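Local coordinates for DUF4621 domain-containing protein (Parabacteroides distasonis, PDB 4H3W) that is of unknown function but is probably secreted and is built from two beta-barrel domains, at residues E213-A218 with R293-N298; V91-N96 with T202-F207. All coordinates share one frame; numbering follows the deposited sequence. Where two conformers were deposited one is given.

Contact 1: E213-A218 with R293-N298; sequences ERIEDA and RHIDLN
R214 and D296 face each other at a non-hydrogen-bonded pair of an antiparallel sheet, where edge strand 208-215 runs beside 294-302. The guanidinium grips the carboxylate side-on: NE reaches D296 OD1 at 2.8 Å, and NH2 reaches D296 OD2 at 3.2 Å. Both oxygens lie close to the guanidinium plane, yet both nitrogens meet the carboxylate from above its plane, the two flat groups being 41° apart. With CG anti to the backbone N (chi1 165°), the R214 chain bends at chi2 and chi3 as it comes over the neighbouring strand. There its guanidinium lies almost parallel to the H294 ring, offset so that H294 CB sits over one of its faces. NH1 forms a salt bridge with E216 OE1 at 3.0 Å, close to the guanidinium plane, and also bonds N258 OD1 from a loop. An alanine in place of R214 would probably leave the carboxylates of E216 and D296 without the cation that joins them, and take away the guanidinium that packs against H294 CB.

On either side of this pair, E213 with L297 and I215 with I295 exchange paired backbone bonds, such as I215 N to I295 O at 2.8 Å. I295 lies on the other face of the sheet, its CD1 3.7 Å from A218 CB. Past the end of strand 208-215, H294 carries the contact. It forms a classic beta bulge with R293 opposite M254, and its ring is sandwiched between the E216 carboxylate and R293 CB. D217 N points at the ring's edge, in its plane, and donates to H294 ND1 at 3.0 Å.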
# COMPACT_ATOMS: atom_id res chain seq x y z
N GLU A 213 5.56 -1.14 -15.03
CA GLU A 213 5.66 0.08 -15.82
C GLU A 213 6.08 -0.27 -17.26
O GLU A 213 6.98 -1.08 -17.50
CB GLU A 213 6.61 1.10 -15.19
CG GLU A 213 7.14 2.20 -16.14
CD GLU A 213 6.08 3.12 -16.82
OE1 GLU A 213 4.84 2.98 -16.59
OE2 GLU A 213 6.52 4.03 -17.57
N ARG A 214 5.36 0.33 -18.20
CA ARG A 214 5.48 0.05 -19.63
C ARG A 214 6.29 1.14 -20.31
O ARG A 214 6.00 2.31 -20.17
CB ARG A 214 4.07 -0.04 -20.25
CG ARG A 214 4.01 0.04 -21.77
CD ARG A 214 4.84 -1.03 -22.46
NE ARG A 214 4.40 -2.39 -22.14
CZ ARG A 214 3.66 -3.16 -22.92
NH1 ARG A 214 3.21 -2.73 -24.10
NH2 ARG A 214 3.39 -4.40 -22.53
N ILE A 215 7.34 0.73 -21.02
CA ILE A 215 8.03 1.61 -21.95
C ILE A 215 7.65 1.11 -23.33
O ILE A 215 8.08 0.03 -23.76
CB ILE A 215 9.55 1.63 -21.73
CG1 ILE A 215 9.89 2.08 -20.30
CG2 ILE A 215 10.23 2.55 -22.74
CD1 ILE A 215 9.77 0.97 -19.28
N GLU A 216 6.77 1.86 -23.98
CA GLU A 216 6.18 1.55 -25.26
C GLU A 216 7.11 1.92 -26.39
O GLU A 216 7.72 2.97 -26.37
CB GLU A 216 4.86 2.33 -25.42
CG GLU A 216 3.93 1.84 -26.51
CD GLU A 216 3.16 0.58 -26.14
OE1 GLU A 216 3.27 0.10 -25.01
OE2 GLU A 216 2.44 0.07 -27.02
N ASP A 217 7.24 1.04 -27.37
CA ASP A 217 8.08 1.27 -28.54
C ASP A 217 9.55 1.57 -28.16
O ASP A 217 10.17 2.47 -28.68
CB ASP A 217 7.47 2.39 -29.40
CG ASP A 217 6.12 1.99 -29.96
OD1 ASP A 217 6.00 0.85 -30.44
OD2 ASP A 217 5.19 2.81 -29.91
N ALA A 218 10.08 0.74 -27.29
CA ALA A 218 11.49 0.82 -26.92
C ALA A 218 12.38 0.46 -28.10
O ALA A 218 13.47 1.00 -28.25
CB ALA A 218 11.77 -0.12 -25.74
N ARG A 293 9.76 -5.16 -29.00
CA ARG A 293 9.16 -3.84 -29.26
C ARG A 293 9.00 -2.96 -28.02
O ARG A 293 9.28 -1.77 -28.08
CB ARG A 293 7.79 -4.00 -29.93
CG ARG A 293 7.82 -4.75 -31.26
CD ARG A 293 8.45 -3.93 -32.36
NE ARG A 293 8.37 -4.64 -33.63
CZ ARG A 293 9.18 -5.62 -34.02
NH1 ARG A 293 10.18 -6.04 -33.26
NH2 ARG A 293 8.99 -6.18 -35.19
N HIS A 294 8.51 -3.54 -26.91
CA HIS A 294 8.23 -2.83 -25.70
C HIS A 294 9.02 -3.46 -24.56
O HIS A 294 9.44 -4.60 -24.64
CB HIS A 294 6.72 -2.90 -25.36
CG HIS A 294 5.84 -2.74 -26.55
ND1 HIS A 294 5.84 -1.59 -27.31
CD2 HIS A 294 4.95 -3.57 -27.14
CE1 HIS A 294 4.99 -1.72 -28.31
NE2 HIS A 294 4.43 -2.92 -28.22
N ILE A 295 9.12 -2.69 -23.48
CA ILE A 295 9.67 -3.18 -22.24
C ILE A 295 8.62 -3.06 -21.14
O ILE A 295 8.01 -2.00 -20.98
CB ILE A 295 10.95 -2.42 -21.89
CG1 ILE A 295 12.06 -2.74 -22.91
CG2 ILE A 295 11.47 -2.76 -20.50
CD1 ILE A 295 13.22 -1.80 -22.83
N ASP A 296 8.43 -4.15 -20.40
CA ASP A 296 7.76 -4.08 -19.09
C ASP A 296 8.80 -4.20 -17.97
O ASP A 296 9.57 -5.17 -17.94
CB ASP A 296 6.74 -5.20 -18.94
CG ASP A 296 5.40 -4.85 -19.58
OD1 ASP A 296 5.05 -3.67 -19.69
OD2 ASP A 296 4.68 -5.78 -19.92
N LEU A 297 8.81 -3.21 -17.08
CA LEU A 297 9.60 -3.24 -15.84
C LEU A 297 8.68 -3.68 -14.73
O LEU A 297 7.72 -2.97 -14.39
CB LEU A 297 10.18 -1.88 -15.53
CG LEU A 297 11.11 -1.25 -16.57
CD1 LEU A 297 11.60 0.12 -16.15
CD2 LEU A 297 12.28 -2.20 -16.82
N ASN A 298 8.86 -4.91 -14.25
CA ASN A 298 8.15 -5.37 -13.06
C ASN A 298 8.86 -4.89 -11.81
O ASN A 298 9.99 -5.32 -11.51
CB ASN A 298 8.02 -6.88 -13.02
CG ASN A 298 7.19 -7.44 -14.16
OD1 ASN A 298 6.32 -6.78 -14.73
ND2 ASN A 298 7.44 -8.68 -14.47

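Contact 2: V91-N96 with T202-F207; sequences VLALTN and TPAPEF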
# COMPACT_ATOMS: atom_id res chain seq x y z
N VAL A 91 1.04 -6.95 0.42
CA VAL A 91 1.06 -6.92 1.85
C VAL A 91 1.10 -5.45 2.25
O VAL A 91 2.13 -4.78 2.12
CB VAL A 91 2.29 -7.64 2.41
CG1 VAL A 91 2.29 -7.56 3.94
CG2 VAL A 91 2.30 -9.11 1.98
N LEU A 92 -0.02 -4.99 2.79
CA LEU A 92 -0.23 -3.58 3.11
C LEU A 92 0.22 -3.26 4.54
O LEU A 92 -0.60 -2.97 5.39
CB LEU A 92 -1.69 -3.24 2.89
CG LEU A 92 -2.06 -1.76 3.09
CD1 LEU A 92 -1.29 -0.94 2.09
CD2 LEU A 92 -3.57 -1.54 2.96
N ALA A 93 1.52 -3.40 4.80
CA ALA A 93 2.14 -3.15 6.10
C ALA A 93 2.50 -1.67 6.19
O ALA A 93 3.31 -1.17 5.39
CB ALA A 93 3.38 -3.99 6.26
N LEU A 94 1.82 -0.97 7.10
CA LEU A 94 1.89 0.45 7.26
C LEU A 94 2.40 0.78 8.63
O LEU A 94 2.25 0.00 9.60
CB LEU A 94 0.50 1.12 7.06
CG LEU A 94 -0.22 0.77 5.76
CD1 LEU A 94 -1.62 1.36 5.68
CD2 LEU A 94 0.64 1.24 4.60
N THR A 95 3.04 1.93 8.74
CA THR A 95 3.69 2.36 9.96
C THR A 95 2.71 2.77 11.04
O THR A 95 2.97 2.60 12.24
CB THR A 95 4.62 3.55 9.63
OG1 THR A 95 5.63 3.10 8.70
CG2 THR A 95 5.28 4.11 10.88
N ASN A 96 1.61 3.39 10.62
CA ASN A 96 0.71 3.99 11.62
C ASN A 96 -0.76 4.05 11.22
O ASN A 96 -1.42 5.12 11.30
CB ASN A 96 1.24 5.38 11.99
CG ASN A 96 0.58 5.94 13.24
OD1 ASN A 96 0.26 5.22 14.19
ND2 ASN A 96 0.44 7.26 13.28
N THR A 202 2.35 5.10 4.51
CA THR A 202 3.74 5.11 4.94
C THR A 202 4.13 3.66 5.09
O THR A 202 3.75 3.03 6.08
CB THR A 202 3.93 5.87 6.26
OG1 THR A 202 3.57 7.21 6.07
CG2 THR A 202 5.38 5.90 6.71
N PRO A 203 4.79 3.08 4.09
CA PRO A 203 5.11 1.63 4.20
C PRO A 203 6.03 1.29 5.39
O PRO A 203 6.91 2.07 5.72
CB PRO A 203 5.85 1.33 2.90
CG PRO A 203 5.36 2.43 1.96
CD PRO A 203 5.21 3.65 2.80
N ALA A 204 5.78 0.15 5.99
CA ALA A 204 6.60 -0.46 7.02
C ALA A 204 7.51 -1.50 6.36
O ALA A 204 7.28 -1.82 5.20
CB ALA A 204 5.72 -1.12 8.07
N PRO A 205 8.50 -2.02 7.07
CA PRO A 205 9.44 -3.02 6.47
C PRO A 205 8.77 -4.20 5.78
O PRO A 205 9.29 -4.66 4.76
CB PRO A 205 10.28 -3.47 7.69
CG PRO A 205 10.24 -2.30 8.62
CD PRO A 205 8.89 -1.65 8.45
N GLU A 206 7.65 -4.70 6.28
CA GLU A 206 7.00 -5.86 5.66
C GLU A 206 6.15 -5.54 4.42
O GLU A 206 5.55 -6.44 3.79
CB GLU A 206 6.11 -6.59 6.66
CG GLU A 206 6.88 -7.37 7.72
CD GLU A 206 5.92 -8.16 8.63
OE1 GLU A 206 5.21 -9.08 8.14
OE2 GLU A 206 5.87 -7.86 9.83
N PHE A 207 6.09 -4.29 4.04
CA PHE A 207 5.29 -3.91 2.88
C PHE A 207 5.83 -4.64 1.65
O PHE A 207 7.01 -4.75 1.47
CB PHE A 207 5.30 -2.39 2.66
CG PHE A 207 4.58 -1.97 1.43
CD1 PHE A 207 5.21 -1.96 0.20
CD2 PHE A 207 3.25 -1.62 1.47
CE1 PHE A 207 4.54 -1.57 -0.95
CE2 PHE A 207 2.57 -1.23 0.32
CZ PHE A 207 3.20 -1.24 -0.89
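F207 holds CG anti to its backbone N (chi1 176°), which carries CG towards V91 O; V91 holds CG1 likewise anti to N (chi1 179°), placing it 3.5 Å from E206 O. Neither segment is regular strand here. A type I beta turn from A204 to F207 packs against a loop that makes an inverse gamma turn centred on L92, and a single bridge between L94 and P203 joins the backbones.

F207 CD2 comes within 3.4 Å of V91 O, and A93 O lies at the ring's edge, near its plane. F207 CA also offers a CA-H contact to V91 O. A93 points its methyl into the turn, with CB 3.5 Å from F207 N and 3.8 Å from E206 CB; its carbonyl accepts from A204 N at 2.9 Å, the donor standing above the carbonyl plane. Further along, T95 N donates to T202 O at 3.0 Å, close to the C=O axis. The T95 hydroxyl may add a second bond to that oxygen, though the residue has two conformers and this one is uncertain.

Residues 202-207 lead out of strand 194-200 of one sheet and into strand 208-215 of another. Beyond the pair, V91 is tied by backbone hydrogen bonding to S208, and the F207 ring meets that of F245. Within the turn itself, F207 N bonds back to A204 O at 3.0 Å.

Contact 2 comes first: its second segment, 202-207, ends where strand 208-215 begins, and the far end of that strand carries the first segment of contact 1. The centres are 28 Å apart and the nearest atoms about 12 Å, so the two do not touch. Contact 2 lies near the middle of this elongated chain, 7 Å from its centre, where loops meet as the chain passes from the sheet containing strands 194-200 and 98-100 to the one containing 208-215 and 294-302. Contact 1 lies 23 Å out, at an edge of the latter sheet. Together they follow one strand from what is probably the junction between the two barrels to its far end.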